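Local atomic coordinates of M157 (Murid herpesvirus 1, PDB entry 2NYK), a protein that serves mouse cytomegalovirus as an MHC class I-like ligand for Ly49 receptors on natural killer cells. Residues 15-20 and 106-111; 99-104 and 148-153; 238-243 and 250-255. The protein carries 1 engineered substitution. One frame throughout, in Å; residues are numbered along the deposited sequence.

Overall arrangement
Contacts 1 and 2 sit in the same half of the chain and touch each other, since both draw on the antiparallel sheet in which strands 96-106 and 109-118 are neighbours. Contact 1 lies at the surface, where the end of helix 9-18 meets the turn joining those strands through a water and two phenylalanine rings. Contact 2 is buried and almost wholly apolar, pairing the face of strand 96-106 with helix 148-154. Contact 3, its centre about 40 Å from that of contact 2, belongs to the other large sheet; there partly buried strands of one hairpin are joined by regular backbone bonds, with packing added on both faces.

Contact 1 of 3, residues 15-20 and 106-111; sequences DDFQFT and LGFDVI
Phe-17 and Gly-107 grip one water between them, and Thr-20 adds a third hold. The water donates to Phe-17 O at 3.0 Å, accepts from Gly-107 N at 2.8 Å, and shares a hydrogen bond of 2.7 Å with Thr-20 OG1. It thus links a carbonyl near the end of the helix to the turn. Threonine suits the spot because it offers a hydroxyl to the water and a hydrocarbon side to the leucine: chi1 of -63° places OG1 at the water, 3.4 Å from Leu-106 CD1, with CG2 more loosely beside that methyl. In Phe-17 a chi1 of -179° carries CG out from the helix, and the ring lies against Gly-107 and Phe-108. Gly-107 CA sits over one face of this ring, offset toward the rim near CE1 and 3.7 Å from the centroid, and also makes a CA-H...O contact of 3.3 Å to Phe-17 O. Glycine fits twice here: it has no CB to intrude on the ring, and its positive phi suits the type II' turn from Leu-106 to Asp-109. The next residue, Phe-108, completes a T-shaped pair. Phe-17 points its edge at the face of Phe-108, with planes at 86° and centroids 5.0 Å apart, and CD1 of Phe-17 stands over the centre of the other ring. Asp-16 turns its carboxylate to helix 157-173, forming a salt bridge with Arg-165 and a hydrogen bond with Asn-162. From that helix Lys-161 NZ reaches the carbonyls of Asp-16, Phe-19 and Gly-107, tying the end of helix 9-18 to the turn between strands 96-106 and 109-118.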
# COMPACT_ATOMS: atom_id res chain seq x y z
N ASP A 15 7.97 21.86 -5.53
CA ASP A 15 7.52 20.52 -5.90
C ASP A 15 6.91 19.74 -4.72
O ASP A 15 5.96 18.98 -4.90
CB ASP A 15 8.67 19.72 -6.53
CG ASP A 15 9.12 20.30 -7.86
OD1 ASP A 15 8.31 20.97 -8.55
OD2 ASP A 15 10.30 20.10 -8.22
N ASP A 16 7.44 19.97 -3.52
CA ASP A 16 6.88 19.33 -2.32
C ASP A 16 5.46 19.83 -2.12
O ASP A 16 4.54 19.06 -1.82
CB ASP A 16 7.72 19.65 -1.08
CG ASP A 16 9.03 18.88 -1.05
OD1 ASP A 16 9.27 18.02 -1.92
OD2 ASP A 16 9.83 19.14 -0.12
N PHE A 17 5.27 21.13 -2.33
CA PHE A 17 3.95 21.72 -2.17
C PHE A 17 3.00 21.19 -3.24
O PHE A 17 1.88 20.78 -2.92
CB PHE A 17 4.01 23.25 -2.21
CG PHE A 17 2.67 23.90 -2.02
CD1 PHE A 17 2.18 24.14 -0.74
CD2 PHE A 17 1.88 24.23 -3.11
CE1 PHE A 17 0.95 24.74 -0.56
CE2 PHE A 17 0.63 24.83 -2.94
CZ PHE A 17 0.17 25.08 -1.66
N GLN A 18 3.43 21.21 -4.49
CA GLN A 18 2.51 20.94 -5.60
C GLN A 18 2.06 19.48 -5.74
O GLN A 18 0.95 19.22 -6.19
CB GLN A 18 3.08 21.44 -6.93
CG GLN A 18 2.00 21.74 -7.97
CD GLN A 18 0.99 22.81 -7.50
OE1 GLN A 18 1.36 23.80 -6.85
NE2 GLN A 18 -0.28 22.60 -7.83
N PHE A 19 2.92 18.55 -5.35
CA PHE A 19 2.64 17.13 -5.51
C PHE A 19 1.62 16.59 -4.50
O PHE A 19 1.86 16.60 -3.29
CB PHE A 19 3.94 16.32 -5.45
CG PHE A 19 3.75 14.87 -5.74
CD1 PHE A 19 3.32 14.45 -7.00
CD2 PHE A 19 3.99 13.92 -4.76
CE1 PHE A 19 3.13 13.09 -7.27
CE2 PHE A 19 3.81 12.57 -5.01
CZ PHE A 19 3.38 12.15 -6.26
N THR A 20 0.49 16.12 -5.02
CA THR A 20 -0.60 15.57 -4.21
C THR A 20 -0.51 14.04 -4.10
O THR A 20 -0.18 13.35 -5.08
CB THR A 20 -1.99 16.00 -4.80
OG1 THR A 20 -2.11 17.43 -4.72
CG2 THR A 20 -3.16 15.37 -4.03
N LEU A 106 -2.70 17.68 0.46
CA LEU A 106 -3.04 18.64 -0.58
C LEU A 106 -2.37 19.99 -0.27
O LEU A 106 -2.71 20.64 0.72
CB LEU A 106 -4.56 18.79 -0.68
CG LEU A 106 -5.12 19.62 -1.84
CD1 LEU A 106 -4.63 19.09 -3.19
CD2 LEU A 106 -6.65 19.65 -1.80
N GLY A 107 -1.41 20.39 -1.10
CA GLY A 107 -0.56 21.54 -0.76
C GLY A 107 0.13 21.19 0.53
O GLY A 107 0.76 20.13 0.64
N PHE A 108 -0.02 22.05 1.53
CA PHE A 108 0.47 21.72 2.87
C PHE A 108 -0.68 21.50 3.85
O PHE A 108 -0.50 21.64 5.06
CB PHE A 108 1.46 22.78 3.38
CG PHE A 108 2.81 22.76 2.67
CD1 PHE A 108 3.31 21.59 2.09
CD2 PHE A 108 3.59 23.91 2.63
CE1 PHE A 108 4.57 21.58 1.47
CE2 PHE A 108 4.83 23.91 2.01
CZ PHE A 108 5.31 22.75 1.43
N ASP A 109 -1.85 21.19 3.31
CA ASP A 109 -3.03 20.84 4.09
C ASP A 109 -3.18 19.34 4.09
O ASP A 109 -2.58 18.64 3.26
CB ASP A 109 -4.29 21.45 3.49
CG ASP A 109 -4.42 22.93 3.78
OD1 ASP A 109 -4.27 23.32 4.96
OD2 ASP A 109 -4.65 23.70 2.82
N VAL A 110 -3.97 18.85 5.04
CA VAL A 110 -4.22 17.43 5.18
C VAL A 110 -5.66 17.22 5.57
O VAL A 110 -6.19 17.95 6.40
CB VAL A 110 -3.31 16.79 6.25
CG1 VAL A 110 -3.55 15.30 6.33
CG2 VAL A 110 -1.86 17.02 5.89
N ILE A 111 -6.26 16.23 4.94
CA ILE A 111 -7.59 15.74 5.29
C ILE A 111 -7.46 14.24 5.56
O ILE A 111 -7.03 13.50 4.68
CB ILE A 111 -8.58 16.00 4.12
CG1 ILE A 111 -8.53 17.48 3.73
CG2 ILE A 111 -9.99 15.60 4.53
CD1 ILE A 111 -9.32 17.85 2.48
O HOH W 1 -0.36 18.82 -3.18

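Contact 2 of 3, residues 99-104 and 148-153; sequences VRYACL and IGTYMI
Tyr-101 and Ile-153 reach toward each other from strand and helix, their side chains crossing at a slant, with Cys-103 and Gly-149 completing the meeting. The tyrosine projects from the sheet with CG beside its own backbone N (chi1 -76°), and one side of its ring, from CD2 through CE2 to OH, runs past the first turn of the helix. Its OH comes 3.6 Å from Gly-149 CA, and CE2 lies 3.8 Å from Thr-150 N. Glycine suits this place because a CB here would collide with Tyr-101 OH; without one, the backbone at Gly-149 CA can receive the hydroxyl end of the tyrosine. Thr-150 brings OG1 to the same side of the ring, 4.0 Å from Tyr-101 CE2, and its side chain also touches Cys-112.

One turn later Ile-153 brings its longer branch to the sheet. CD1 lies nearly anti to CA (chi2 161°), and this extended end meets two strand side chains, Tyr-101 CD2 at 4.0 Å and Cys-103 SG at 3.6 Å. Tyr-101 and Cys-103 are two apart in the strand and so point to the same face. The sulfur is bonded to Cys-112 of the adjoining strand, which makes it a compact, fixed apolar surface for the isoleucine methyl. The strand and helix axes are 10.5 Å apart and cross at -46°, consistent with a helix lying on the sheet of an MHC class I-like platform. Tyr-101 also meets Phe-75 of helix 71-90 edge-to-face, and Ile-153 also touches the side chain of Phe-75. With methyl, sulfur, aromatic carbon and helix backbone as the meeting surfaces, the fit depends on shape and burial rather than on directional polar bonds.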
# COMPACT_ATOMS: atom_id res chain seq x y z
N VAL A 99 -6.57 0.79 14.18
CA VAL A 99 -6.82 2.18 13.82
C VAL A 99 -6.15 2.46 12.47
O VAL A 99 -5.05 1.97 12.22
CB VAL A 99 -6.35 3.18 14.91
CG1 VAL A 99 -4.81 3.07 15.18
CG2 VAL A 99 -6.73 4.62 14.55
N ARG A 100 -6.83 3.22 11.61
CA ARG A 100 -6.28 3.59 10.31
C ARG A 100 -6.50 5.07 9.99
O ARG A 100 -7.64 5.54 10.00
CB ARG A 100 -6.95 2.74 9.21
CG ARG A 100 -6.41 2.99 7.79
CD ARG A 100 -7.26 2.16 6.77
NE ARG A 100 -6.87 2.40 5.37
CZ ARG A 100 -5.75 1.94 4.80
NH1 ARG A 100 -4.88 1.22 5.50
NH2 ARG A 100 -5.49 2.20 3.53
N TYR A 101 -5.42 5.79 9.72
CA TYR A 101 -5.52 7.19 9.31
C TYR A 101 -5.25 7.21 7.82
O TYR A 101 -4.15 6.86 7.38
CB TYR A 101 -4.49 8.06 10.02
CG TYR A 101 -4.82 8.39 11.47
CD1 TYR A 101 -4.79 7.41 12.46
CD2 TYR A 101 -5.20 9.69 11.83
CE1 TYR A 101 -5.13 7.70 13.78
CE2 TYR A 101 -5.53 10.00 13.16
CZ TYR A 101 -5.49 9.00 14.11
OH TYR A 101 -5.81 9.30 15.42
N ALA A 102 -6.26 7.59 7.05
CA ALA A 102 -6.12 7.67 5.61
C ALA A 102 -6.10 9.16 5.29
O ALA A 102 -7.14 9.86 5.36
CB ALA A 102 -7.29 6.96 4.94
N CYS A 103 -4.91 9.65 4.96
CA CYS A 103 -4.67 11.09 4.85
C CYS A 103 -4.32 11.55 3.42
O CYS A 103 -3.50 10.92 2.75
CB CYS A 103 -3.53 11.51 5.79
SG CYS A 103 -3.84 11.12 7.51
N LEU A 104 -4.95 12.64 3.01
CA LEU A 104 -4.67 13.27 1.74
C LEU A 104 -3.81 14.49 1.98
O LEU A 104 -4.19 15.36 2.76
CB LEU A 104 -5.98 13.70 1.06
CG LEU A 104 -5.93 14.59 -0.19
CD1 LEU A 104 -5.24 13.91 -1.38
CD2 LEU A 104 -7.34 15.02 -0.58
N ILE A 148 -6.97 14.99 17.62
CA ILE A 148 -5.57 15.29 17.93
C ILE A 148 -4.65 14.57 16.95
O ILE A 148 -3.66 15.16 16.49
CB ILE A 148 -5.21 14.90 19.39
CG1 ILE A 148 -6.26 15.42 20.37
CG2 ILE A 148 -3.82 15.43 19.76
CD1 ILE A 148 -7.49 14.50 20.54
N GLY A 149 -4.99 13.30 16.65
CA GLY A 149 -4.19 12.47 15.75
C GLY A 149 -3.87 13.19 14.47
O GLY A 149 -2.70 13.35 14.12
N THR A 150 -4.91 13.66 13.77
CA THR A 150 -4.72 14.39 12.52
C THR A 150 -3.88 15.66 12.72
O THR A 150 -3.11 16.07 11.82
CB THR A 150 -6.08 14.71 11.87
OG1 THR A 150 -6.78 13.48 11.59
CG2 THR A 150 -5.90 15.50 10.56
N TYR A 151 -4.02 16.30 13.89
CA TYR A 151 -3.25 17.50 14.23
C TYR A 151 -1.74 17.26 14.07
O TYR A 151 -1.06 18.05 13.42
CB TYR A 151 -3.59 17.99 15.65
CG TYR A 151 -2.55 18.94 16.22
CD1 TYR A 151 -2.52 20.29 15.84
CD2 TYR A 151 -1.58 18.47 17.10
CE1 TYR A 151 -1.55 21.16 16.35
CE2 TYR A 151 -0.60 19.34 17.61
CZ TYR A 151 -0.59 20.67 17.23
OH TYR A 151 0.39 21.51 17.75
N MET A 152 -1.23 16.17 14.63
CA MET A 152 0.17 15.78 14.53
C MET A 152 0.63 15.61 13.09
O MET A 152 1.71 16.05 12.71
CB MET A 152 0.46 14.51 15.34
CG MET A 152 1.92 14.01 15.22
SD MET A 152 2.43 12.72 16.41
CE MET A 152 3.23 13.68 17.68
N ILE A 153 -0.18 14.93 12.28
CA ILE A 153 0.11 14.80 10.86
C ILE A 153 0.12 16.18 10.18
O ILE A 153 1.07 16.54 9.47
CB ILE A 153 -0.89 13.82 10.20
CG1 ILE A 153 -0.71 12.41 10.78
CG2 ILE A 153 -0.71 13.84 8.67
CD1 ILE A 153 -1.89 11.54 10.55

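Contact 3 of 3, residues 238-243 and 250-255; sequences AQRCYV and KGVVTP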
# COMPACT_ATOMS: atom_id res chain seq x y z
N ALA A 238 -6.73 -20.92 -22.45
CA ALA A 238 -6.91 -19.47 -22.54
C ALA A 238 -5.76 -18.84 -23.31
O ALA A 238 -4.58 -19.21 -23.14
CB ALA A 238 -7.03 -18.85 -21.15
N GLN A 239 -6.10 -17.89 -24.18
CA GLN A 239 -5.14 -17.34 -25.13
C GLN A 239 -4.67 -15.93 -24.76
O GLN A 239 -3.75 -15.41 -25.39
CB GLN A 239 -5.69 -17.37 -26.57
CG GLN A 239 -5.96 -18.77 -27.12
CD GLN A 239 -4.71 -19.64 -27.19
OE1 GLN A 239 -3.79 -19.36 -27.97
NE2 GLN A 239 -4.67 -20.68 -26.36
N ARG A 240 -5.30 -15.34 -23.75
CA ARG A 240 -5.00 -13.97 -23.32
C ARG A 240 -4.91 -13.85 -21.79
O ARG A 240 -5.71 -14.44 -21.06
CB ARG A 240 -6.06 -12.99 -23.84
CG ARG A 240 -6.00 -12.71 -25.33
CD ARG A 240 -7.38 -12.67 -25.93
NE ARG A 240 -8.06 -13.95 -25.73
CZ ARG A 240 -9.29 -14.25 -26.17
NH1 ARG A 240 -10.01 -13.37 -26.86
NH2 ARG A 240 -9.79 -15.46 -25.92
N CYS A 241 -3.90 -13.11 -21.34
CA CYS A 241 -3.76 -12.74 -19.92
C CYS A 241 -3.90 -11.23 -19.85
O CYS A 241 -3.15 -10.50 -20.49
CB CYS A 241 -2.41 -13.19 -19.37
SG CYS A 241 -2.14 -12.70 -17.64
N TYR A 242 -4.90 -10.79 -19.11
CA TYR A 242 -5.19 -9.37 -18.93
C TYR A 242 -4.65 -8.87 -17.59
O TYR A 242 -4.70 -9.55 -16.56
CB TYR A 242 -6.70 -9.12 -18.98
CG TYR A 242 -7.33 -9.48 -20.31
CD1 TYR A 242 -7.68 -10.80 -20.60
CD2 TYR A 242 -7.58 -8.50 -21.27
CE1 TYR A 242 -8.26 -11.14 -21.82
CE2 TYR A 242 -8.16 -8.83 -22.51
CZ TYR A 242 -8.50 -10.16 -22.77
OH TYR A 242 -9.06 -10.51 -23.97
N VAL A 243 -4.13 -7.65 -17.63
CA VAL A 243 -3.64 -6.99 -16.45
C VAL A 243 -4.34 -5.66 -16.33
O VAL A 243 -4.21 -4.82 -17.20
CB VAL A 243 -2.13 -6.76 -16.51
CG1 VAL A 243 -1.66 -6.08 -15.23
CG2 VAL A 243 -1.38 -8.07 -16.76
N LYS A 250 -5.42 -1.00 -18.67
CA LYS A 250 -5.64 -2.42 -18.93
C LYS A 250 -4.79 -2.85 -20.11
O LYS A 250 -4.75 -2.17 -21.13
CB LYS A 250 -7.12 -2.72 -19.17
CG LYS A 250 -7.48 -4.19 -19.06
CD LYS A 250 -8.99 -4.42 -18.96
CE LYS A 250 -9.29 -5.90 -18.98
NZ LYS A 250 -10.73 -6.19 -18.68
N GLY A 251 -4.08 -3.97 -19.97
CA GLY A 251 -3.21 -4.46 -21.03
C GLY A 251 -3.37 -5.95 -21.19
O GLY A 251 -3.94 -6.61 -20.32
N VAL A 252 -2.87 -6.48 -22.30
CA VAL A 252 -2.97 -7.90 -22.60
C VAL A 252 -1.62 -8.49 -22.98
O VAL A 252 -0.81 -7.83 -23.61
CB VAL A 252 -3.96 -8.17 -23.76
CG1 VAL A 252 -4.31 -9.65 -23.85
CG2 VAL A 252 -5.22 -7.39 -23.55
N VAL A 253 -1.40 -9.73 -22.57
CA VAL A 253 -0.29 -10.53 -23.03
C VAL A 253 -0.89 -11.76 -23.72
O VAL A 253 -1.70 -12.50 -23.14
CB VAL A 253 0.67 -10.92 -21.90
CG1 VAL A 253 1.71 -11.93 -22.38
CG2 VAL A 253 1.37 -9.66 -21.36
N THR A 254 -0.48 -11.93 -24.98
CA THR A 254 -1.01 -12.99 -25.84
C THR A 254 -0.10 -13.18 -27.06
O THR A 254 0.46 -12.20 -27.58
CB THR A 254 -2.48 -12.70 -26.28
OG1 THR A 254 -2.98 -13.80 -27.06
CG2 THR A 254 -2.59 -11.38 -27.07
N PRO A 255 0.05 -14.44 -27.52
CA PRO A 255 -0.46 -15.69 -26.97
C PRO A 255 0.48 -16.29 -25.90
O PRO A 255 1.60 -15.81 -25.74
CB PRO A 255 -0.51 -16.60 -28.20
CG PRO A 255 0.69 -16.18 -28.98
CD PRO A 255 0.82 -14.67 -28.78
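Cys-241 and Val-253 exchange two backbone hydrogen bonds, Cys-241 N to Val-253 O at 2.9 Å and Val-253 N to Cys-241 O at 2.8 Å, both nearly straight at the hydrogen (169° for the first). Val-243 and Gly-251 form the next such pair, with Val-243 N to Gly-251 O at 2.9 Å and Gly-251 N to Val-243 O also at 2.9 Å. Tyr-242 and Val-252 form the non-hydrogen-bonded pair between the two hydrogen-bonded pairs. Where the strands give way to loop, Thr-254 OG1 approaches Gln-239 O, though the separation is too short to be trusted in detail. The result is an antiparallel beta hairpin in the sheet that holds strands 204-208, 241-245, 249-253 and 262-267, where Cys-241 is disulfide-bonded to Cys-194, consistent with an immunoglobulin-like domain. On the face of Cys-241, beta-branched Val-243 and Val-253 are buried, and Val-253 packs against Phe-184 of strand 181-186. On the other face Tyr-242, its CG beside its own backbone N (chi1 -63°), lies side by side with Val-252, whose CG1 stands anti to N (chi1 -167°). Tyr-242 CE2 touches Val-252 CG2 at 3.4 Å, while Val-252 CG1 lies over the ring, toward its rim, 4.3 Å from the centroid. Flanking them, extended Lys-250 brings its aliphatic CE to 3.9 Å from Tyr-242 CD2, and Arg-240 lays CG beside Thr-254 CB at 3.6 Å before its chain bends away.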